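Local coordinates for Rab5 protein, putative (Plasmodium falciparum, PDB 3CLV) that is a putative Rab5-type small G protein of the Ras family, modelled here with guanosine-5'-diphosphate in its nucleotide pocket, at residues A[14-20]-A[99-104]; A[47-51]-A[195-200]; A[114-120]-A[146-150]. All coordinates share one frame; numbering follows the deposited sequence.

Contact 1: A[14-20]-A[99-104]; sequences GESSVGK and DTAGQE. With GDP (guanosine-5'-diphosphate), chain D.
Lys20 lies across the carboxylate of Asp99, the two side chains meeting at about a right angle. The touch is made by carbon: Lys20 CE is 3.3 Å from Asp99 OD1, and CE also passes Thr100 OG1. This is the tight part of the contact. The lysine chain is bent at its third and fourth torsions (chi3 -62°, chi4 -55°), which turns NZ back over its own loop. There NZ bonds to Gly14 O at 2.9 Å, from above the carbonyl plane, and to GDP O3B at 2.8 Å. The backbone N atoms of Ser17, Gly19 and Lys20 also bond to oxygens of the beta-phosphate. Gly14, Gly19, Lys20 and Ser21 fit the P-loop (Walker A) pattern of this family. Asp99 OD1 accepts from Ala101 N in an Asx turn.

The side toward Glu104 is looser and wet. One water joins Lys20 NZ to Glu104 OE2; another joins Ser16 N, 2.9 Å from the water, to the same oxygen. Lys20 NZ and Glu104 OE2 stay 4.4 Å apart, too far for a salt bridge. Glu104 OE1 is gripped from opposite faces of its plane, by Thr100 OG1 at 2.8 Å and Gly102 N at 2.9 Å. The turn from Thr100 to Gln103 is thus tied to the carboxylate. Lys20 NZ is held by its own loop and by GDP O3B, while Glu104 reaches it through water rather than directly.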
loop_
_atom_site.group_PDB
_atom_site.type_symbol
_atom_site.label_atom_id
_atom_site.label_comp_id
_atom_site.label_asym_id
_atom_site.label_seq_id
_atom_site.Cartn_x
_atom_site.Cartn_y
_atom_site.Cartn_z
ATOM N N GLY A 14 -0.205 -9.442 -13.597
ATOM C CA GLY A 14 -0.184 -10.193 -14.863
ATOM C C GLY A 14 -1.145 -9.544 -15.835
ATOM O O GLY A 14 -1.999 -8.748 -15.423
ATOM N N GLU A 15 -1.013 -9.877 -17.116
ATOM C CA GLU A 15 -1.889 -9.324 -18.160
ATOM C C GLU A 15 -3.350 -9.760 -17.906
ATOM O O GLU A 15 -3.582 -10.830 -17.348
ATOM C CB GLU A 15 -1.400 -9.805 -19.533
ATOM C CG GLU A 15 -2.220 -9.284 -20.724
ATOM C CD GLU A 15 -1.601 -9.592 -22.076
ATOM O OE1 GLU A 15 -0.360 -9.771 -22.171
ATOM O OE2 GLU A 15 -2.380 -9.647 -23.061
ATOM N N SER A 16 -4.341 -8.952 -18.291
ATOM C CA SER A 16 -5.722 -9.431 -18.213
ATOM C C SER A 16 -5.908 -10.760 -18.950
ATOM O O SER A 16 -5.282 -11.015 -19.998
ATOM C CB SER A 16 -6.760 -8.390 -18.672
ATOM O OG SER A 16 -6.558 -8.032 -20.022
ATOM N N SER A 17 -6.739 -11.605 -18.341
ATOM C CA SER A 17 -7.128 -12.934 -18.831
ATOM C C SER A 17 -6.222 -14.090 -18.418
ATOM O O SER A 17 -6.569 -15.239 -18.680
ATOM C CB SER A 17 -7.349 -12.961 -20.361
ATOM O OG SER A 17 -6.127 -13.267 -21.015
ATOM N N VAL A 18 -5.089 -13.794 -17.774
ATOM C CA VAL A 18 -4.142 -14.864 -17.339
ATOM C C VAL A 18 -4.665 -15.706 -16.187
ATOM O O VAL A 18 -4.233 -16.843 -16.000
ATOM C CB VAL A 18 -2.697 -14.342 -17.053
ATOM C CG1 VAL A 18 -2.134 -13.639 -18.272
ATOM C CG2 VAL A 18 -2.631 -13.444 -15.799
ATOM N N GLY A 19 -5.617 -15.174 -15.424
ATOM C CA GLY A 19 -6.262 -15.970 -14.389
ATOM C C GLY A 19 -6.052 -15.510 -12.951
ATOM O O GLY A 19 -6.261 -16.287 -12.021
ATOM N N LYS A 20 -5.665 -14.251 -12.758
ATOM C CA LYS A 20 -5.477 -13.689 -11.409
ATOM C C LYS A 20 -6.743 -13.791 -10.540
ATOM O O LYS A 20 -6.668 -14.250 -9.408
ATOM C CB LYS A 20 -5.028 -12.224 -11.501
ATOM C CG LYS A 20 -3.669 -12.005 -12.203
ATOM C CD LYS A 20 -3.258 -10.508 -12.205
ATOM C CE LYS A 20 -4.217 -9.555 -12.976
ATOM N NZ LYS A 20 -4.499 -9.931 -14.440
ATOM N N ASP A 99 -4.696 -7.667 -6.008
ATOM C CA ASP A 99 -4.806 -8.064 -7.419
ATOM C C ASP A 99 -4.916 -6.820 -8.280
ATOM O O ASP A 99 -5.879 -6.066 -8.157
ATOM C CB ASP A 99 -6.028 -8.972 -7.616
ATOM C CG ASP A 99 -6.269 -9.381 -9.068
ATOM O OD1 ASP A 99 -5.409 -9.125 -9.940
ATOM O OD2 ASP A 99 -7.352 -9.985 -9.328
ATOM N N THR A 100 -3.917 -6.598 -9.138
ATOM C CA THR A 100 -3.910 -5.390 -9.981
ATOM C C THR A 100 -5.207 -5.288 -10.803
ATOM O O THR A 100 -5.708 -4.187 -11.033
ATOM C CB THR A 100 -2.660 -5.301 -10.893
ATOM O OG1 THR A 100 -2.554 -6.491 -11.680
ATOM C CG2 THR A 100 -1.385 -5.152 -10.050
ATOM N N ALA A 101 -5.729 -6.440 -11.228
ATOM C CA ALA A 101 -7.079 -6.595 -11.823
ATOM C C ALA A 101 -7.423 -5.630 -12.947
ATOM O O ALA A 101 -8.601 -5.263 -13.106
ATOM C CB ALA A 101 -8.166 -6.516 -10.742
ATOM N N GLY A 102 -6.415 -5.236 -13.722
ATOM C CA GLY A 102 -6.610 -4.294 -14.830
ATOM C C GLY A 102 -5.786 -3.020 -14.682
ATOM O O GLY A 102 -5.448 -2.384 -15.682
ATOM N N GLN A 103 -5.438 -2.663 -13.444
ATOM C CA GLN A 103 -4.663 -1.442 -13.177
ATOM C C GLN A 103 -3.191 -1.516 -13.587
ATOM O O GLN A 103 -2.502 -0.492 -13.652
ATOM C CB GLN A 103 -4.794 -1.025 -11.706
ATOM C CG GLN A 103 -6.247 -0.796 -11.255
ATOM C CD GLN A 103 -6.791 0.561 -11.670
ATOM O OE1 GLN A 103 -6.252 1.211 -12.551
ATOM N NE2 GLN A 103 -7.855 1.001 -11.008
ATOM N N GLU A 104 -2.714 -2.722 -13.885
ATOM C CA GLU A 104 -1.351 -2.921 -14.390
ATOM C C GLU A 104 -1.125 -2.175 -15.721
ATOM O O GLU A 104 0.015 -1.943 -16.117
ATOM C CB GLU A 104 -1.050 -4.425 -14.550
ATOM C CG GLU A 104 -1.837 -5.128 -15.696
ATOM C CD GLU A 104 -3.249 -5.577 -15.312
ATOM O OE1 GLU A 104 -3.587 -5.546 -14.105
ATOM O OE2 GLU A 104 -4.007 -5.995 -16.227
HETATM P PB GDP D . -7.516 -12.104 -14.808
HETATM O O1B GDP D . -8.023 -11.781 -13.439
HETATM O O2B GDP D . -7.916 -11.034 -15.798
HETATM O O3B GDP D . -6.018 -12.268 -14.857
HETATM O O3A GDP D . -8.107 -13.524 -15.322
HETATM P PA GDP D . -9.514 -14.194 -14.865
HETATM O O1A GDP D . -10.659 -13.217 -15.079
HETATM O O2A GDP D . -9.465 -14.812 -13.502
HETATM O "O5'" GDP D . -9.652 -15.363 -15.960
HETATM C "C5'" GDP D . -9.764 -15.089 -17.362
HETATM C "C4'" GDP D . -10.402 -16.311 -18.034
HETATM O "O4'" GDP D . -9.518 -17.432 -17.970
HETATM C "C3'" GDP D . -11.717 -16.777 -17.415
HETATM O "O3'" GDP D . -12.513 -17.225 -18.519
HETATM C "C2'" GDP D . -11.338 -17.979 -16.547
HETATM O "O2'" GDP D . -12.383 -18.947 -16.385
HETATM C "C1'" GDP D . -10.178 -18.547 -17.352
HETATM N N9 GDP D . -9.187 -19.210 -16.500
HETATM C C8 GDP D . -8.572 -18.678 -15.421
HETATM N N7 GDP D . -7.714 -19.569 -14.887
HETATM C C5 GDP D . -7.768 -20.685 -15.650
HETATM C C6 GDP D . -7.110 -22.013 -15.651
HETATM O O6 GDP D . -6.260 -22.292 -14.771
HETATM N N1 GDP D . -7.452 -22.891 -16.631
HETATM C C2 GDP D . -8.357 -22.606 -17.603
HETATM N N2 GDP D . -8.627 -23.545 -18.545
HETATM N N3 GDP D . -9.021 -21.408 -17.655
HETATM C C4 GDP D . -8.750 -20.438 -16.721
HETATM O O HOH W 1 -3.475 -6.200 -18.817
HETATM O O HOH W 2 -5.889 -7.866 -15.318
#

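Contact 2: A[47-51]-A[195-200]; sequences YVVNL and FYMLAE
Val49 pushes into a hollow on the helix made by Phe195, Tyr196 and Ala199. The contact belongs to the Ras-type fold, in which helices cover both faces of a central mixed sheet. Here the C-terminal helix 191-206 packs on strand 43-50, an edge strand of the sheet within this chain. The axes of the two short segments come within 8.9 Å and cross at -65°.

The valine fills the hollow with both branches. CG1 stands anti to the backbone N (chi1 174°) and reaches Tyr196 CD1 and Ala199 CB, each at 3.9 Å. CG2 turns to the other wall, against Phe195 CB and the carbonyl oxygen of Phe195. The small Ala199 is the floor of this hollow, and its CB meets Val49 and Leu51 alike. Leu51 is the second bump. Its CD2 touches both Ala199 CB and Glu200 CG, so the aliphatic part of the glutamate serves as a wall.

Tyr47 closes the other end. Its ring lies oblique to that of Phe195, with centroids 5.7 Å apart and planes at 59°. Tyr47 CD2 leans on Phe195 CB at 4.1 Å. The Phe195 ring continues inward, meeting Phe95 of the next strand edge-to-face and touching Leu27 of helix 20-29.

At the far end, the other leucine branch, Leu51 CD1, rests 3.8 Å from Ala199 O.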
loop_
_atom_site.group_PDB
_atom_site.type_symbol
_atom_site.label_atom_id
_atom_site.label_comp_id
_atom_site.label_asym_id
_atom_site.label_seq_id
_atom_site.Cartn_x
_atom_site.Cartn_y
_atom_site.Cartn_z
ATOM N N TYR A 47 -4.888 -14.263 3.052
ATOM C CA TYR A 47 -4.732 -15.697 3.101
ATOM C C TYR A 47 -3.630 -16.018 4.081
ATOM O O TYR A 47 -2.593 -15.341 4.114
ATOM C CB TYR A 47 -4.409 -16.264 1.715
ATOM C CG TYR A 47 -4.341 -17.770 1.702
ATOM C CD1 TYR A 47 -5.510 -18.534 1.827
ATOM C CD2 TYR A 47 -3.117 -18.432 1.590
ATOM C CE1 TYR A 47 -5.467 -19.908 1.821
ATOM C CE2 TYR A 47 -3.059 -19.822 1.580
ATOM C CZ TYR A 47 -4.246 -20.550 1.699
ATOM O OH TYR A 47 -4.240 -21.923 1.709
ATOM N N VAL A 48 -3.861 -17.046 4.893
ATOM C CA VAL A 48 -2.900 -17.421 5.914
ATOM C C VAL A 48 -2.324 -18.793 5.600
ATOM O O VAL A 48 -3.056 -19.733 5.305
ATOM C CB VAL A 48 -3.548 -17.432 7.312
ATOM C CG1 VAL A 48 -2.524 -17.839 8.368
ATOM C CG2 VAL A 48 -4.150 -16.071 7.633
ATOM N N VAL A 49 -1.007 -18.897 5.644
ATOM C CA VAL A 49 -0.334 -20.183 5.587
ATOM C C VAL A 49 0.273 -20.395 6.965
ATOM O O VAL A 49 1.012 -19.542 7.462
ATOM C CB VAL A 49 0.820 -20.219 4.538
ATOM C CG1 VAL A 49 1.582 -21.548 4.618
ATOM C CG2 VAL A 49 0.303 -19.997 3.118
ATOM N N ASN A 50 -0.048 -21.514 7.598
ATOM C CA ASN A 50 0.732 -21.915 8.768
ATOM C C ASN A 50 1.691 -23.024 8.358
ATOM O O ASN A 50 1.263 -24.087 7.896
ATOM C CB ASN A 50 -0.159 -22.323 9.947
ATOM C CG ASN A 50 0.646 -22.608 11.214
ATOM O OD1 ASN A 50 1.183 -23.703 11.379
ATOM N ND2 ASN A 50 0.736 -21.618 12.105
ATOM N N LEU A 51 2.986 -22.756 8.512
ATOM C CA LEU A 51 4.031 -23.622 7.968
ATOM C C LEU A 51 4.146 -24.970 8.683
ATOM O O LEU A 51 4.536 -25.963 8.067
ATOM C CB LEU A 51 5.380 -22.894 7.940
ATOM C CG LEU A 51 5.620 -21.861 6.822
ATOM C CD1 LEU A 51 7.007 -21.285 6.969
ATOM C CD2 LEU A 51 5.449 -22.454 5.420
ATOM N N PHE A 195 1.508 -20.044 -2.423
ATOM C CA PHE A 195 1.656 -19.346 -1.175
ATOM C C PHE A 195 2.478 -20.152 -0.183
ATOM O O PHE A 195 3.127 -19.569 0.677
ATOM C CB PHE A 195 0.271 -18.966 -0.649
ATOM C CG PHE A 195 -0.410 -17.952 -1.528
ATOM C CD1 PHE A 195 -0.178 -16.592 -1.340
ATOM C CD2 PHE A 195 -1.215 -18.363 -2.592
ATOM C CE1 PHE A 195 -0.776 -15.657 -2.157
ATOM C CE2 PHE A 195 -1.813 -17.447 -3.430
ATOM C CZ PHE A 195 -1.594 -16.080 -3.219
ATOM N N TYR A 196 2.505 -21.477 -0.351
ATOM C CA TYR A 196 3.381 -22.327 0.477
ATOM C C TYR A 196 4.834 -21.964 0.208
ATOM O O TYR A 196 5.616 -21.775 1.152
ATOM C CB TYR A 196 3.174 -23.827 0.199
ATOM C CG TYR A 196 1.818 -24.384 0.620
ATOM C CD1 TYR A 196 0.962 -23.664 1.448
ATOM C CD2 TYR A 196 1.411 -25.653 0.204
ATOM C CE1 TYR A 196 -0.284 -24.177 1.825
ATOM C CE2 TYR A 196 0.175 -26.170 0.572
ATOM C CZ TYR A 196 -0.663 -25.426 1.379
ATOM O OH TYR A 196 -1.884 -25.949 1.757
ATOM N N MET A 197 5.172 -21.864 -1.078
ATOM C CA MET A 197 6.512 -21.520 -1.543
ATOM C C MET A 197 6.932 -20.126 -1.072
ATOM O O MET A 197 8.057 -19.941 -0.566
ATOM C CB MET A 197 6.591 -21.624 -3.071
ATOM C CG MET A 197 6.538 -23.080 -3.625
ATOM S SD MET A 197 6.704 -23.152 -5.429
ATOM C CE MET A 197 8.438 -22.828 -5.637
ATOM N N LEU A 198 6.026 -19.154 -1.231
ATOM C CA LEU A 198 6.254 -17.793 -0.740
ATOM C C LEU A 198 6.468 -17.749 0.762
ATOM O O LEU A 198 7.393 -17.096 1.236
ATOM C CB LEU A 198 5.087 -16.870 -1.107
ATOM C CG LEU A 198 4.977 -16.451 -2.578
ATOM C CD1 LEU A 198 3.719 -15.591 -2.800
ATOM C CD2 LEU A 198 6.245 -15.696 -3.006
ATOM N N ALA A 199 5.589 -18.414 1.509
ATOM C CA ALA A 199 5.689 -18.451 2.962
ATOM C C ALA A 199 7.013 -19.091 3.428
ATOM O O ALA A 199 7.674 -18.567 4.346
ATOM C CB ALA A 199 4.467 -19.155 3.575
ATOM N N GLU A 200 7.403 -20.201 2.797
ATOM C CA GLU A 200 8.721 -20.828 3.078
ATOM C C GLU A 200 9.868 -19.820 2.877
ATOM O O GLU A 200 10.769 -19.700 3.701
ATOM C CB GLU A 200 8.940 -22.065 2.189
ATOM C CG GLU A 200 8.008 -23.237 2.515
ATOM C CD GLU A 200 7.955 -24.310 1.426
ATOM O OE1 GLU A 200 8.384 -24.067 0.274
ATOM O OE2 GLU A 200 7.458 -25.415 1.725
#

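Contact 3: A[114-120]-A[146-150]; sequences YRGATCA and SNYII
The Tyr148 ring lies along the turn from Tyr114 to Ala117. Tyr114 O and Thr118 O lie at its edge, near the ring plane. Ala117 O approaches obliquely, 3.2 Å from Tyr148 CD1, and Ala117 CB touches CE1 at 3.8 Å. The first torsion (chi1 -61°) sets CG anti to the carbonyl carbon and carries the ring back along the turn. The hydroxyl reaches Tyr114, with Tyr148 OH 3.4 Å from Tyr114 CB and 3.1 Å from Tyr114 O. The same hydroxyl is hydrogen-bonded to Ser145 OG, at the end of helix 129-145.

Beyond the ring the backbones join as parallel strands. They are the neighbouring strands of a beta-alpha-beta crossover, with helix 129-145 as the connection. Ile149 N bonds to Thr118 O at 3.0 Å. Ala120 N then bonds to Ile149 O at 2.9 Å. Cys119 and Ile149 face helix 191-206, where both touch Ile202. Ala120 turns to the other face, toward Leu142 of helix 129-145, and its CB meets Ile150 CG1.

Water fills in where the strands open. One water donates to Ala117 O and also bonds to Ser146 OG. A second donates to Thr118 O and to Asn147 O, bridging the two segments 2.9 Å from Thr118 O.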
loop_
_atom_site.group_PDB
_atom_site.type_symbol
_atom_site.label_atom_id
_atom_site.label_comp_id
_atom_site.label_asym_id
_atom_site.label_seq_id
_atom_site.Cartn_x
_atom_site.Cartn_y
_atom_site.Cartn_z
ATOM N N TYR A 114 2.966 -2.018 -5.982
ATOM C CA TYR A 114 4.326 -2.467 -5.683
ATOM C C TYR A 114 4.886 -1.972 -4.366
ATOM O O TYR A 114 5.620 -2.709 -3.706
ATOM C CB TYR A 114 5.316 -2.002 -6.762
ATOM C CG TYR A 114 5.048 -2.483 -8.156
ATOM C CD1 TYR A 114 4.201 -3.570 -8.410
ATOM C CD2 TYR A 114 5.682 -1.871 -9.239
ATOM C CE1 TYR A 114 3.973 -4.023 -9.719
ATOM C CE2 TYR A 114 5.477 -2.319 -10.542
ATOM C CZ TYR A 114 4.621 -3.390 -10.774
ATOM O OH TYR A 114 4.414 -3.803 -12.077
ATOM N N ARG A 115 4.606 -0.705 -4.023
ATOM C CA ARG A 115 5.246 -0.060 -2.872
ATOM C C ARG A 115 4.993 -0.771 -1.546
ATOM O O ARG A 115 3.840 -0.963 -1.144
ATOM C CB ARG A 115 4.850 1.412 -2.754
ATOM C CG ARG A 115 5.831 2.165 -1.892
ATOM C CD ARG A 115 5.594 3.631 -1.938
ATOM N NE ARG A 115 6.439 4.328 -0.969
ATOM C CZ ARG A 115 7.612 4.900 -1.261
ATOM N NH1 ARG A 115 8.081 4.891 -2.507
ATOM N NH2 ARG A 115 8.291 5.528 -0.312
ATOM N N GLY A 116 6.079 -1.174 -0.894
ATOM C CA GLY A 116 5.997 -1.864 0.386
ATOM C C GLY A 116 5.570 -3.323 0.297
ATOM O O GLY A 116 5.289 -3.940 1.319
ATOM N N ALA A 117 5.495 -3.876 -0.913
ATOM C CA ALA A 117 5.148 -5.294 -1.063
ATOM C C ALA A 117 6.347 -6.161 -0.700
ATOM O O ALA A 117 7.490 -5.835 -1.051
ATOM C CB ALA A 117 4.677 -5.604 -2.482
ATOM N N THR A 118 6.081 -7.243 0.024
ATOM C CA THR A 118 7.093 -8.258 0.355
ATOM C C THR A 118 7.226 -9.220 -0.809
ATOM O O THR A 118 8.328 -9.609 -1.182
ATOM C CB THR A 118 6.682 -9.060 1.623
ATOM O OG1 THR A 118 6.593 -8.163 2.728
ATOM C CG2 THR A 118 7.688 -10.188 1.945
ATOM N N CYS A 119 6.088 -9.584 -1.394
ATOM C CA CYS A 119 6.053 -10.583 -2.455
ATOM C C CYS A 119 5.406 -10.048 -3.711
ATOM O O CYS A 119 4.527 -9.194 -3.656
ATOM C CB CYS A 119 5.249 -11.809 -2.012
ATOM S SG CYS A 119 5.850 -12.589 -0.524
ATOM N N ALA A 120 5.834 -10.573 -4.847
ATOM C CA ALA A 120 5.173 -10.304 -6.106
ATOM C C ALA A 120 4.907 -11.630 -6.787
ATOM O O ALA A 120 5.831 -12.451 -6.981
ATOM C CB ALA A 120 6.019 -9.382 -6.993
ATOM N N SER A 146 12.556 -2.747 -5.988
ATOM C CA SER A 146 12.826 -3.039 -4.589
ATOM C C SER A 146 13.209 -4.500 -4.403
ATOM O O SER A 146 13.303 -5.238 -5.368
ATOM C CB SER A 146 11.599 -2.662 -3.726
ATOM O OG SER A 146 11.906 -2.727 -2.342
ATOM N N ASN A 147 13.446 -4.920 -3.169
ATOM C CA ASN A 147 13.703 -6.333 -2.919
ATOM C C ASN A 147 12.343 -7.014 -2.796
ATOM O O ASN A 147 11.591 -6.732 -1.885
ATOM C CB ASN A 147 14.580 -6.546 -1.663
ATOM C CG ASN A 147 13.962 -5.944 -0.403
ATOM O OD1 ASN A 147 13.605 -4.766 -0.379
ATOM N ND2 ASN A 147 13.850 -6.746 0.646
ATOM N N TYR A 148 11.982 -7.829 -3.774
ATOM C CA TYR A 148 10.744 -8.583 -3.685
ATOM C C TYR A 148 11.105 -10.044 -3.697
ATOM O O TYR A 148 12.064 -10.446 -4.362
ATOM C CB TYR A 148 9.815 -8.283 -4.878
ATOM C CG TYR A 148 9.390 -6.835 -4.974
ATOM C CD1 TYR A 148 8.430 -6.300 -4.108
ATOM C CD2 TYR A 148 9.960 -5.992 -5.932
ATOM C CE1 TYR A 148 8.039 -4.950 -4.201
ATOM C CE2 TYR A 148 9.590 -4.651 -6.035
ATOM C CZ TYR A 148 8.636 -4.142 -5.173
ATOM O OH TYR A 148 8.321 -2.828 -5.300
ATOM N N ILE A 149 10.337 -10.840 -2.966
ATOM C CA ILE A 149 10.289 -12.278 -3.240
ATOM C C ILE A 149 9.323 -12.462 -4.409
ATOM O O ILE A 149 8.117 -12.211 -4.278
ATOM C CB ILE A 149 9.845 -13.100 -1.997
ATOM C CG1 ILE A 149 10.821 -12.877 -0.840
ATOM C CG2 ILE A 149 9.769 -14.588 -2.360
ATOM C CD1 ILE A 149 10.281 -13.326 0.538
ATOM N N ILE A 150 9.863 -12.876 -5.556
ATOM C CA ILE A 150 9.084 -12.977 -6.798
ATOM C C ILE A 150 8.853 -14.443 -7.153
ATOM O O ILE A 150 9.798 -15.242 -7.193
ATOM C CB ILE A 150 9.768 -12.266 -7.985
ATOM C CG1 ILE A 150 10.005 -10.779 -7.673
ATOM C CG2 ILE A 150 8.944 -12.441 -9.271
ATOM C CD1 ILE A 150 11.044 -10.149 -8.600
HETATM O O HOH W 3 9.240 -3.639 -1.035
HETATM O O HOH W 4 10.849 -8.848 0.072
#

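How the contacts relate
From the N terminus, strand 8-13 leads into 14-20, the first half of contact 1. Strand 43-50 then opens contact 2. The chain returns along strand 92-99, and the loop segment 99-104 closes contact 1. The loops of contacts 1 and 2 therefore cross. Contact 3 comes next, opening at 114-120 and closing at 146-150 after helix 129-145. It falls within the longer loop that contact 2 completes at 195-200. Contact 1 ties two loops beside GDP. Contact 2 joins an edge strand to the last helix, and contact 3 pairs two inner strands. Contacts 2 and 3 touch where Leu198 CD2 packs 3.7 Å from Ile149 CG2; contact 1 touches neither.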